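Local atomic coordinates of gingipain R (Porphyromonas gingivalis, PDB entry 1CVR), a protein that cleaves peptide bonds on the carboxyl side of arginine, as an Arg-specific bacterial cysteine proteinase with a caspase-like fold. Residues R133-T136 against W141-Q144; I135-K140 against N421-I426. All blocks are in the same frame, centred on the assembly; numbering follows the deposited sequence.

Both interactions use the loop between helix 118-133 and strand 144-149, and they share Ile135 and Thr136. Interaction 1 folds the start of this loop against its end, within the catalytic part of the chain. Interaction 2 sets the same loop against residues 421-426 of the C-terminal Ig-like domain. The centres of the two are about 6 Å apart. Ile135 divides its roles: its side chain serves interaction 1 and its carbonyl serves interaction 2. The two also touch directly, with Arg133 CG 3.9 Å from Ile426 CD1. Arg133 O lies 3.6 Å from Thr424 CB. The side chain of Ile135 is about 8 Å from a bound zinc ion, too distant to coordinate; both contacts are packing.

Interaction 1 (R133-T136 against W141-Q144); sequences RNIT and WLGQ
Ile135 meets Leu142 and Trp141 with two different branches. Its CG2 touches Leu142 CD1 at 3.6 Å, and its CD1 lies 3.8 Å from Trp141 CZ2. CD1 comes to the edge of the indole, near the ring plane, and not over a face. The Ile135 and Trp141 side chains run roughly perpendicular to each other. With chi1 -66°, CG2 stands anti to the backbone N and reaches Leu142, while CG1 lies beside that N and carries CD1 to Trp141. Leu142 CG also sits 3.8 Å above one face of the Trp141 ring, nearer its periphery than its middle. All three residues are buried. They pack together the two ends of the loop that leads from helix 118-133 into strand 144-149. Helix and loop connect the four-stranded parallel sheet to the six-stranded mixed sheet of the caspase-like fold. Asn134 already leaves the helix that precedes this loop. Residues 141-144 form a type II beta turn, with Gly143 in its third place at a positive phi of 81°. Gly143 N is hydrogen-bonded to Ser204 OG, and Gln144 pairs through its backbone with Ser204. Inside the loop, Trp141 NE1 donates to Asp139 OD1, which ties the indole to the preceding turn.

Interaction 2 (I135-K140 against N421-I426); sequences ITTEDK and NKVTVI
A water joins Ile135 to Thr424. It donates to Ile135 O at 2.7 Å and accepts from Thr424 N at 2.9 Å. No direct hydrogen bond links the two segments. The rest of the contact is packing around Val423. Val423 CG1 lies 3.7 Å from Ile135 O, on the branch anti to its backbone N (chi1 175°). The other branch, CG2, comes 4.0 Å from Thr137 N and also faces Thr136 CA and the methyl of Thr137. Thus Val423 packs largely on backbone, where the protease loop meets the Ig-like domain just before strand 425-431. The loop is shaped by a type I beta turn from Thr136 to Asp139. Thr136 N donates to Asp139 OD2 at 2.9 Å, nearly straight at 172°. OD2 accepts with the lone pair that points away from OD1. Thr136 OG1 accepts from Glu138 N at 3.1 Å, an ST turn. Towards solvent, Glu138 is held at both oxygens. OE1 forms a salt bridge with Lys140 NZ at 2.9 Å, and OE2 accepts from Thr137 OG1. On the other side of the contact, Thr424 OG1 is hydrogen-bonded to Glu132 O near the end of helix 118-133, and Lys422 O accepts from Arg347 NH1.

Interaction 1 (R133-T136 against W141-Q144)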
loop_
_atom_site.group_PDB
_atom_site.type_symbol
_atom_site.label_atom_id
_atom_site.label_comp_id
_atom_site.label_asym_id
_atom_site.label_seq_id
_atom_site.Cartn_x
_atom_site.Cartn_y
_atom_site.Cartn_z
ATOM N N ARG A 133 -2.830 3.149 -12.512
ATOM C CA ARG A 133 -3.155 3.772 -13.788
ATOM C C ARG A 133 -3.573 2.882 -14.942
ATOM O O ARG A 133 -4.513 3.206 -15.665
ATOM C CB ARG A 133 -1.962 4.601 -14.270
ATOM C CG ARG A 133 -2.253 5.500 -15.470
ATOM C CD ARG A 133 -1.030 6.334 -15.825
ATOM N NE ARG A 133 0.034 5.468 -16.315
ATOM C CZ ARG A 133 1.291 5.845 -16.520
ATOM N NH1 ARG A 133 1.663 7.097 -16.273
ATOM N NH2 ARG A 133 2.175 4.966 -16.989
ATOM N N ASN A 134 -2.888 1.757 -15.094
ATOM C CA ASN A 134 -3.088 0.889 -16.247
ATOM C C ASN A 134 -3.862 -0.434 -16.180
ATOM O O ASN A 134 -3.860 -1.182 -17.155
ATOM C CB ASN A 134 -1.700 0.664 -16.845
ATOM C CG ASN A 134 -1.037 1.980 -17.270
ATOM O OD1 ASN A 134 0.168 2.162 -17.135
ATOM N ND2 ASN A 134 -1.834 2.889 -17.806
ATOM N N ILE A 135 -4.528 -0.726 -15.066
ATOM C CA ILE A 135 -5.304 -1.964 -14.958
ATOM C C ILE A 135 -6.610 -1.812 -15.754
ATOM O O ILE A 135 -7.302 -0.802 -15.633
ATOM C CB ILE A 135 -5.632 -2.289 -13.477
ATOM C CG1 ILE A 135 -4.342 -2.597 -12.714
ATOM C CG2 ILE A 135 -6.618 -3.454 -13.389
ATOM C CD1 ILE A 135 -3.554 -3.741 -13.296
ATOM N N THR A 136 -6.940 -2.816 -16.565
ATOM C CA THR A 136 -8.155 -2.778 -17.389
ATOM C C THR A 136 -9.119 -3.943 -17.096
ATOM O O THR A 136 -8.856 -4.794 -16.232
ATOM C CB THR A 136 -7.804 -2.841 -18.878
ATOM O OG1 THR A 136 -7.422 -4.177 -19.214
ATOM C CG2 THR A 136 -6.637 -1.933 -19.189
ATOM N N TRP A 141 -6.940 -11.686 -13.494
ATOM C CA TRP A 141 -6.331 -12.309 -12.319
ATOM C C TRP A 141 -6.841 -11.671 -11.025
ATOM O O TRP A 141 -6.634 -12.208 -9.940
ATOM C CB TRP A 141 -4.799 -12.191 -12.375
ATOM C CG TRP A 141 -4.356 -10.813 -12.734
ATOM C CD1 TRP A 141 -4.335 -10.265 -13.992
ATOM C CD2 TRP A 141 -3.988 -9.758 -11.831
ATOM N NE1 TRP A 141 -3.984 -8.944 -13.924
ATOM C CE2 TRP A 141 -3.766 -8.602 -12.613
ATOM C CE3 TRP A 141 -3.826 -9.677 -10.440
ATOM C CZ2 TRP A 141 -3.391 -7.372 -12.050
ATOM C CZ3 TRP A 141 -3.449 -8.446 -9.875
ATOM C CH2 TRP A 141 -3.239 -7.311 -10.687
ATOM N N LEU A 142 -7.488 -10.516 -11.132
ATOM C CA LEU A 142 -8.023 -9.844 -9.948
ATOM C C LEU A 142 -9.233 -10.614 -9.448
ATOM O O LEU A 142 -9.873 -11.340 -10.213
ATOM C CB LEU A 142 -8.399 -8.391 -10.277
ATOM C CG LEU A 142 -7.203 -7.427 -10.437
ATOM C CD1 LEU A 142 -7.568 -6.208 -11.280
ATOM C CD2 LEU A 142 -6.755 -6.996 -9.060
ATOM N N GLY A 143 -9.537 -10.483 -8.158
ATOM C CA GLY A 143 -10.673 -11.194 -7.604
ATOM C C GLY A 143 -10.362 -12.648 -7.283
ATOM O O GLY A 143 -11.273 -13.437 -6.989
ATOM N N GLN A 144 -9.075 -12.998 -7.333
ATOM C CA GLN A 144 -8.619 -14.356 -7.032
ATOM C C GLN A 144 -7.648 -14.286 -5.876
ATOM O O GLN A 144 -6.736 -13.464 -5.871
ATOM C CB GLN A 144 -7.969 -14.985 -8.268
ATOM C CG GLN A 144 -8.989 -15.160 -9.395
ATOM C CD GLN A 144 -8.452 -15.915 -10.604
ATOM O OE1 GLN A 144 -9.229 -16.476 -11.379
ATOM N NE2 GLN A 144 -7.128 -15.913 -10.787
#

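Interaction 2 (I135-K140 against N421-I426)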
loop_
_atom_site.group_PDB
_atom_site.type_symbol
_atom_site.label_atom_id
_atom_site.label_comp_id
_atom_site.label_asym_id
_atom_site.label_seq_id
_atom_site.Cartn_x
_atom_site.Cartn_y
_atom_site.Cartn_z
ATOM N N ILE A 135 -4.528 -0.726 -15.066
ATOM C CA ILE A 135 -5.304 -1.964 -14.958
ATOM C C ILE A 135 -6.610 -1.812 -15.754
ATOM O O ILE A 135 -7.302 -0.802 -15.633
ATOM C CB ILE A 135 -5.632 -2.289 -13.477
ATOM C CG1 ILE A 135 -4.342 -2.597 -12.714
ATOM C CG2 ILE A 135 -6.618 -3.454 -13.389
ATOM C CD1 ILE A 135 -3.554 -3.741 -13.296
ATOM N N THR A 136 -6.940 -2.816 -16.565
ATOM C CA THR A 136 -8.155 -2.778 -17.389
ATOM C C THR A 136 -9.119 -3.943 -17.096
ATOM O O THR A 136 -8.856 -4.794 -16.232
ATOM C CB THR A 136 -7.804 -2.841 -18.878
ATOM O OG1 THR A 136 -7.422 -4.177 -19.214
ATOM C CG2 THR A 136 -6.637 -1.933 -19.189
ATOM N N THR A 137 -10.232 -3.979 -17.826
ATOM C CA THR A 137 -11.238 -5.024 -17.662
ATOM C C THR A 137 -10.671 -6.373 -18.073
ATOM O O THR A 137 -11.266 -7.407 -17.799
ATOM C CB THR A 137 -12.500 -4.758 -18.535
ATOM O OG1 THR A 137 -12.101 -4.598 -19.906
ATOM C CG2 THR A 137 -13.237 -3.510 -18.066
ATOM N N GLU A 138 -9.515 -6.370 -18.726
ATOM C CA GLU A 138 -8.915 -7.624 -19.155
ATOM C C GLU A 138 -7.959 -8.258 -18.137
ATOM O O GLU A 138 -7.457 -9.361 -18.356
ATOM C CB GLU A 138 -8.217 -7.428 -20.497
ATOM C CG GLU A 138 -9.180 -6.957 -21.587
ATOM C CD GLU A 138 -10.450 -7.803 -21.660
ATOM O OE1 GLU A 138 -10.342 -9.042 -21.802
ATOM O OE2 GLU A 138 -11.562 -7.223 -21.578
ATOM N N ASP A 139 -7.710 -7.559 -17.032
ATOM C CA ASP A 139 -6.849 -8.100 -15.982
ATOM C C ASP A 139 -7.716 -9.025 -15.133
ATOM O O ASP A 139 -8.179 -8.664 -14.053
ATOM C CB ASP A 139 -6.255 -6.950 -15.169
ATOM C CG ASP A 139 -5.111 -6.274 -15.904
ATOM O OD1 ASP A 139 -4.025 -6.881 -15.952
ATOM O OD2 ASP A 139 -5.293 -5.166 -16.459
ATOM N N LYS A 140 -7.919 -10.230 -15.663
ATOM C CA LYS A 140 -8.766 -11.249 -15.051
ATOM C C LYS A 140 -8.197 -11.951 -13.829
ATOM O O LYS A 140 -8.894 -12.748 -13.209
ATOM C CB LYS A 140 -9.117 -12.318 -16.084
ATOM C CG LYS A 140 -9.786 -11.822 -17.354
ATOM C CD LYS A 140 -11.082 -11.100 -17.087
ATOM C CE LYS A 140 -11.944 -11.093 -18.344
ATOM N NZ LYS A 140 -11.183 -10.646 -19.544
ATOM N N ASN A 421 -12.062 0.040 -7.767
ATOM C CA ASN A 421 -12.335 -1.078 -8.671
ATOM C C ASN A 421 -12.848 -0.570 -10.025
ATOM O O ASN A 421 -13.708 -1.191 -10.651
ATOM C CB ASN A 421 -13.356 -2.049 -8.050
ATOM C CG ASN A 421 -12.716 -3.076 -7.120
ATOM O OD1 ASN A 421 -13.408 -3.734 -6.345
ATOM N ND2 ASN A 421 -11.397 -3.239 -7.220
ATOM N N LYS A 422 -12.299 0.556 -10.466
ATOM C CA LYS A 422 -12.667 1.151 -11.743
ATOM C C LYS A 422 -11.448 1.292 -12.628
ATOM O O LYS A 422 -10.308 1.324 -12.146
ATOM C CB LYS A 422 -13.278 2.539 -11.530
ATOM C CG LYS A 422 -14.590 2.535 -10.770
ATOM C CD LYS A 422 -15.656 1.848 -11.599
ATOM C CE LYS A 422 -17.011 1.878 -10.924
ATOM N NZ LYS A 422 -18.067 1.333 -11.858
ATOM N N VAL A 423 -11.687 1.371 -13.935
ATOM C CA VAL A 423 -10.596 1.560 -14.865
ATOM C C VAL A 423 -10.334 3.059 -14.886
ATOM O O VAL A 423 -11.255 3.860 -15.071
ATOM C CB VAL A 423 -10.950 1.077 -16.283
ATOM C CG1 VAL A 423 -9.789 1.416 -17.257
ATOM C CG2 VAL A 423 -11.195 -0.426 -16.262
ATOM N N THR A 424 -9.081 3.437 -14.667
ATOM C CA THR A 424 -8.719 4.844 -14.654
ATOM C C THR A 424 -8.923 5.510 -16.006
ATOM O O THR A 424 -8.519 4.975 -17.037
ATOM C CB THR A 424 -7.259 5.035 -14.228
ATOM O OG1 THR A 424 -7.117 4.582 -12.878
ATOM C CG2 THR A 424 -6.857 6.528 -14.324
ATOM N N VAL A 425 -9.555 6.682 -15.974
ATOM C CA VAL A 425 -9.830 7.463 -17.166
ATOM C C VAL A 425 -8.893 8.662 -17.223
ATOM O O VAL A 425 -8.701 9.366 -16.224
ATOM C CB VAL A 425 -11.284 7.972 -17.172
ATOM C CG1 VAL A 425 -11.524 8.844 -18.407
ATOM C CG2 VAL A 425 -12.255 6.790 -17.162
ATOM N N ILE A 426 -8.293 8.873 -18.389
ATOM C CA ILE A 426 -7.376 9.991 -18.614
ATOM C C ILE A 426 -7.771 10.678 -19.929
ATOM O O ILE A 426 -7.798 10.042 -20.976
ATOM C CB ILE A 426 -5.904 9.498 -18.710
ATOM C CG1 ILE A 426 -5.465 8.885 -17.380
ATOM C CG2 ILE A 426 -4.975 10.654 -19.048
ATOM C CD1 ILE A 426 -4.058 8.288 -17.438
HETATM O O HOH W 1 -6.845 1.621 -14.447
#